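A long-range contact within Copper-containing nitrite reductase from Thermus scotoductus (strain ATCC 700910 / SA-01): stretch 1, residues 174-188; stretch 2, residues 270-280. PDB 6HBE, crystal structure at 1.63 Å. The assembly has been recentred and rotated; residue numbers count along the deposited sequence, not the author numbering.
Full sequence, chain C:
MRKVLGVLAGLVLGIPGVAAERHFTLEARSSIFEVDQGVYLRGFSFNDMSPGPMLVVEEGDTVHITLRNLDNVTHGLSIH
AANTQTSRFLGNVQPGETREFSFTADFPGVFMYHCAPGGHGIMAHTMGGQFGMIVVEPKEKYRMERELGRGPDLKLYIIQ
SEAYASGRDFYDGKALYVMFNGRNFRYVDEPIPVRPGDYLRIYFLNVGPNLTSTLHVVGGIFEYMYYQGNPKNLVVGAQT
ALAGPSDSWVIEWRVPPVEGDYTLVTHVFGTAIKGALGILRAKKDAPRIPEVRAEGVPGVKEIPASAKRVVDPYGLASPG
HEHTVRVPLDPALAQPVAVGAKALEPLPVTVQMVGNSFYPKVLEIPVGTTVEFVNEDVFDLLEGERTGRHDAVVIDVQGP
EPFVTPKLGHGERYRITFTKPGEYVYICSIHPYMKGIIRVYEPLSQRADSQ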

# COMPACT_ATOMS: atom_id res chain seq x y z
N LYS C 174 -6.63 -2.11 -2.97
CA LYS C 174 -7.26 -1.01 -3.67
C LYS C 174 -8.70 -0.76 -3.10
O LYS C 174 -9.68 -1.29 -3.63
CB LYS C 174 -7.30 -1.31 -5.17
CG LYS C 174 -7.83 -0.17 -6.02
CD LYS C 174 -8.08 -0.56 -7.48
CE LYS C 174 -8.72 0.60 -8.24
NZ LYS C 174 -9.24 0.27 -9.60
N ALA C 175 -8.82 0.03 -2.04
CA ALA C 175 -10.14 0.33 -1.44
C ALA C 175 -10.96 1.28 -2.29
O ALA C 175 -10.42 2.30 -2.78
CB ALA C 175 -9.96 0.96 -0.05
N LEU C 176 -12.26 1.00 -2.45
CA LEU C 176 -13.14 1.96 -3.15
C LEU C 176 -13.49 3.15 -2.23
O LEU C 176 -13.37 4.32 -2.64
CB LEU C 176 -14.42 1.28 -3.67
CG LEU C 176 -15.45 2.12 -4.38
CD1 LEU C 176 -14.92 2.75 -5.65
CD2 LEU C 176 -16.70 1.27 -4.68
N TYR C 177 -13.87 2.86 -0.97
CA TYR C 177 -14.20 3.93 -0.04
C TYR C 177 -13.47 3.67 1.27
O TYR C 177 -13.16 2.51 1.59
CB TYR C 177 -15.72 4.04 0.20
CG TYR C 177 -16.53 4.30 -1.06
CD1 TYR C 177 -16.27 5.39 -1.87
CD2 TYR C 177 -17.56 3.42 -1.43
CE1 TYR C 177 -16.98 5.59 -3.08
CE2 TYR C 177 -18.29 3.64 -2.62
CZ TYR C 177 -18.02 4.73 -3.42
OH TYR C 177 -18.78 4.92 -4.59
N VAL C 178 -13.14 4.76 1.95
CA VAL C 178 -12.57 4.71 3.32
C VAL C 178 -13.34 5.72 4.18
O VAL C 178 -13.57 6.84 3.74
CB VAL C 178 -11.06 4.98 3.32
CG1 VAL C 178 -10.49 4.70 4.72
CG2 VAL C 178 -10.35 4.11 2.30
N MET C 179 -13.75 5.32 5.37
CA MET C 179 -14.80 6.08 6.12
C MET C 179 -14.71 5.99 7.63
O MET C 179 -14.16 5.01 8.15
CB MET C 179 -16.22 5.66 5.65
CG MET C 179 -16.64 4.23 5.89
SD MET C 179 -18.01 3.67 4.80
CE MET C 179 -17.03 3.26 3.37
N PHE C 180 -15.24 7.02 8.31
CA PHE C 180 -15.37 7.01 9.79
C PHE C 180 -16.83 6.60 10.10
O PHE C 180 -17.80 7.16 9.55
CB PHE C 180 -15.09 8.39 10.44
CG PHE C 180 -13.69 8.95 10.22
CD1 PHE C 180 -12.54 8.14 10.31
CD2 PHE C 180 -13.51 10.31 9.98
CE1 PHE C 180 -11.27 8.68 10.13
CE2 PHE C 180 -12.24 10.84 9.81
CZ PHE C 180 -11.12 10.03 9.87
N ASN C 181 -16.98 5.63 11.00
CA ASN C 181 -18.30 5.12 11.42
C ASN C 181 -19.29 4.81 10.26
O ASN C 181 -20.47 5.13 10.31
CB ASN C 181 -18.86 6.06 12.48
CG ASN C 181 -18.04 6.00 13.76
OD1 ASN C 181 -17.25 5.06 13.94
ND2 ASN C 181 -18.20 6.99 14.64
N GLY C 182 -18.78 4.16 9.21
CA GLY C 182 -19.63 3.49 8.19
C GLY C 182 -20.27 4.31 7.10
O GLY C 182 -21.12 3.79 6.37
N ARG C 183 -19.90 5.58 6.95
CA ARG C 183 -20.49 6.42 5.89
C ARG C 183 -19.51 7.53 5.45
O ARG C 183 -18.94 8.21 6.29
CB ARG C 183 -21.80 7.02 6.39
CG ARG C 183 -22.63 7.74 5.33
CD ARG C 183 -24.00 8.10 5.91
NE ARG C 183 -24.79 9.05 5.12
CZ ARG C 183 -25.73 8.73 4.22
NH1 ARG C 183 -26.01 7.45 3.91
NH2 ARG C 183 -26.40 9.70 3.60
N ASN C 184 -19.32 7.67 4.14
CA ASN C 184 -18.41 8.64 3.55
C ASN C 184 -18.72 10.06 4.02
O ASN C 184 -19.86 10.50 3.91
CB ASN C 184 -18.52 8.61 2.02
CG ASN C 184 -18.01 7.32 1.40
OD1 ASN C 184 -17.35 6.52 2.05
ND2 ASN C 184 -18.33 7.11 0.14
N PHE C 185 -17.73 10.76 4.57
CA PHE C 185 -17.90 12.17 4.96
C PHE C 185 -19.13 12.40 5.88
O PHE C 185 -19.74 13.48 5.91
CB PHE C 185 -17.95 13.08 3.71
CG PHE C 185 -16.72 12.94 2.82
CD1 PHE C 185 -15.43 13.18 3.34
CD2 PHE C 185 -16.83 12.61 1.47
CE1 PHE C 185 -14.29 13.04 2.55
CE2 PHE C 185 -15.70 12.48 0.68
CZ PHE C 185 -14.43 12.71 1.22
N ARG C 186 -19.45 11.37 6.67
CA ARG C 186 -20.57 11.40 7.64
C ARG C 186 -20.61 12.67 8.49
O ARG C 186 -21.68 13.27 8.68
CB ARG C 186 -20.42 10.19 8.57
CG ARG C 186 -21.51 10.07 9.56
CD ARG C 186 -21.49 8.73 10.23
NE ARG C 186 -22.62 8.74 11.13
CZ ARG C 186 -23.08 7.71 11.81
NH1 ARG C 186 -22.52 6.52 11.73
NH2 ARG C 186 -24.13 7.89 12.60
N TYR C 187 -19.44 13.08 9.01
CA TYR C 187 -19.35 14.21 9.91
C TYR C 187 -18.92 15.51 9.20
O TYR C 187 -18.63 16.51 9.85
CB TYR C 187 -18.46 13.87 11.12
CG TYR C 187 -18.90 12.60 11.84
CD1 TYR C 187 -20.10 12.55 12.56
CD2 TYR C 187 -18.11 11.44 11.80
CE1 TYR C 187 -20.53 11.38 13.19
CE2 TYR C 187 -18.53 10.25 12.43
CZ TYR C 187 -19.73 10.22 13.15
OH TYR C 187 -20.16 9.05 13.79
N VAL C 188 -18.91 15.50 7.87
CA VAL C 188 -19.06 16.74 7.08
C VAL C 188 -20.56 17.05 6.95
O VAL C 188 -20.99 18.20 7.21
CB VAL C 188 -18.37 16.67 5.69
CG1 VAL C 188 -18.54 17.97 4.92
CG2 VAL C 188 -16.88 16.38 5.86
N GLY C 270 -4.61 9.80 0.10
CA GLY C 270 -5.33 8.94 -0.84
C GLY C 270 -6.49 8.14 -0.25
O GLY C 270 -7.29 7.56 -1.00
N THR C 271 -6.58 8.07 1.09
CA THR C 271 -7.75 7.55 1.79
C THR C 271 -8.69 8.65 2.35
O THR C 271 -9.91 8.46 2.39
CB THR C 271 -7.36 6.58 2.91
OG1 THR C 271 -6.70 7.27 4.00
CG2 THR C 271 -6.48 5.46 2.36
N ALA C 272 -8.15 9.81 2.77
CA ALA C 272 -9.01 10.96 3.17
C ALA C 272 -9.92 11.37 2.03
O ALA C 272 -11.09 11.67 2.23
CB ALA C 272 -8.17 12.15 3.58
N ILE C 273 -9.37 11.34 0.83
CA ILE C 273 -10.11 11.74 -0.38
C ILE C 273 -11.28 10.80 -0.73
O ILE C 273 -12.19 11.19 -1.52
CB ILE C 273 -9.12 11.91 -1.57
CG1 ILE C 273 -9.65 12.85 -2.67
CG2 ILE C 273 -8.72 10.57 -2.14
CD1 ILE C 273 -8.57 13.34 -3.59
N LYS C 274 -11.25 9.59 -0.19
CA LYS C 274 -12.22 8.52 -0.40
C LYS C 274 -13.34 8.46 0.66
O LYS C 274 -14.18 7.55 0.59
CB LYS C 274 -11.49 7.15 -0.44
CG LYS C 274 -10.62 6.92 -1.67
CD LYS C 274 -9.96 5.55 -1.69
CE LYS C 274 -9.01 5.37 -2.88
NZ LYS C 274 -8.26 4.08 -2.83
N GLY C 275 -13.34 9.39 1.64
CA GLY C 275 -14.42 9.51 2.61
C GLY C 275 -14.05 9.74 4.07
O GLY C 275 -14.94 9.94 4.87
N ALA C 276 -12.77 9.70 4.41
CA ALA C 276 -12.31 9.68 5.85
C ALA C 276 -11.88 11.08 6.27
O ALA C 276 -10.67 11.39 6.47
CB ALA C 276 -11.20 8.66 6.02
N LEU C 277 -12.90 11.94 6.41
CA LEU C 277 -12.72 13.33 6.81
C LEU C 277 -14.05 13.73 7.50
O LEU C 277 -15.13 13.37 6.99
CB LEU C 277 -12.43 14.21 5.57
CG LEU C 277 -12.11 15.72 5.79
CD1 LEU C 277 -11.17 16.31 4.74
CD2 LEU C 277 -13.38 16.58 5.93
N GLY C 278 -13.98 14.39 8.65
CA GLY C 278 -15.17 14.93 9.37
C GLY C 278 -14.86 16.25 10.07
O GLY C 278 -13.70 16.72 10.01
N ILE C 279 -15.88 16.89 10.67
CA ILE C 279 -15.74 18.26 11.23
C ILE C 279 -16.19 18.28 12.70
O ILE C 279 -17.29 17.81 13.00
CB ILE C 279 -16.60 19.29 10.45
CG1 ILE C 279 -16.08 19.45 9.03
CG2 ILE C 279 -16.59 20.67 11.13
CD1 ILE C 279 -17.00 20.17 8.07
N LEU C 280 -15.33 18.81 13.59
CA LEU C 280 -15.71 19.24 14.94
C LEU C 280 -16.01 20.76 14.89
O LEU C 280 -15.11 21.55 14.66
CB LEU C 280 -14.57 18.97 15.92
CG LEU C 280 -13.95 17.55 15.87
CD1 LEU C 280 -12.85 17.39 16.89
CD2 LEU C 280 -15.00 16.47 16.05
O HOH W 1 -16.54 9.33 7.22
O HOH W 2 -16.78 11.88 8.67

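Stretch 2 enters the contact at the end of a helix, where T271 lies beside V178: the V178 CG2 to T271 CB distance is 3.9 Å. One residue further on, the carbonyl of A272 approaches the F185 ring, with A272 O 3.5 Å from F185 CE1, while the side chain of I273 points away.

K274 is the most extensively covered residue of the contact. Its side chain, extended beyond an m chi1, runs alongside stretch 1 and ends in a hydrogen bond from K274 NZ to A175 O (2.8 Å). Its backbone is engaged as well, since V178 N donates to K274 O at 3.3 Å with a nearly straight angle of 165°.

G275 leaves the helix with positive phi, in a Schellman motif. A side chain has no room here: an ideal CB would lie 2.5 Å from V178 O and 2.7 Å from N184 OD1, and the backbone angles themselves call for glycine. The bare CA instead packs over one face of the F185 ring, 3.5 Å from its centroid, and G275 O accepts from F185 N (2.9 Å), so F185 grips this residue through both ring and backbone. Water 1 links G275 O to F180 N, at 2.9 Å from each.

The methyl of A276 covers a face of the F180 ring, its CB 4.3 Å from the centroid. A276 N lies 3.0 Å from V178 O, but the angle is too poor for a hydrogen bond.

L277 packs against both F185 and V188, with L277 CB 3.7 Å from F185 CE1 and L277 CD2 3.5 Å from V188 CG2. Water 2 accepts from Y187 N (2.9 Å) and donates to L277 O (2.8 Å). At G278, an ideal CB would clash with Y187 CB at 2.9 Å. I279 closes the contact: I279 N donates to Y187 O (2.9 Å), and I279 CD1 reaches V188 CG1 at 4.1 Å.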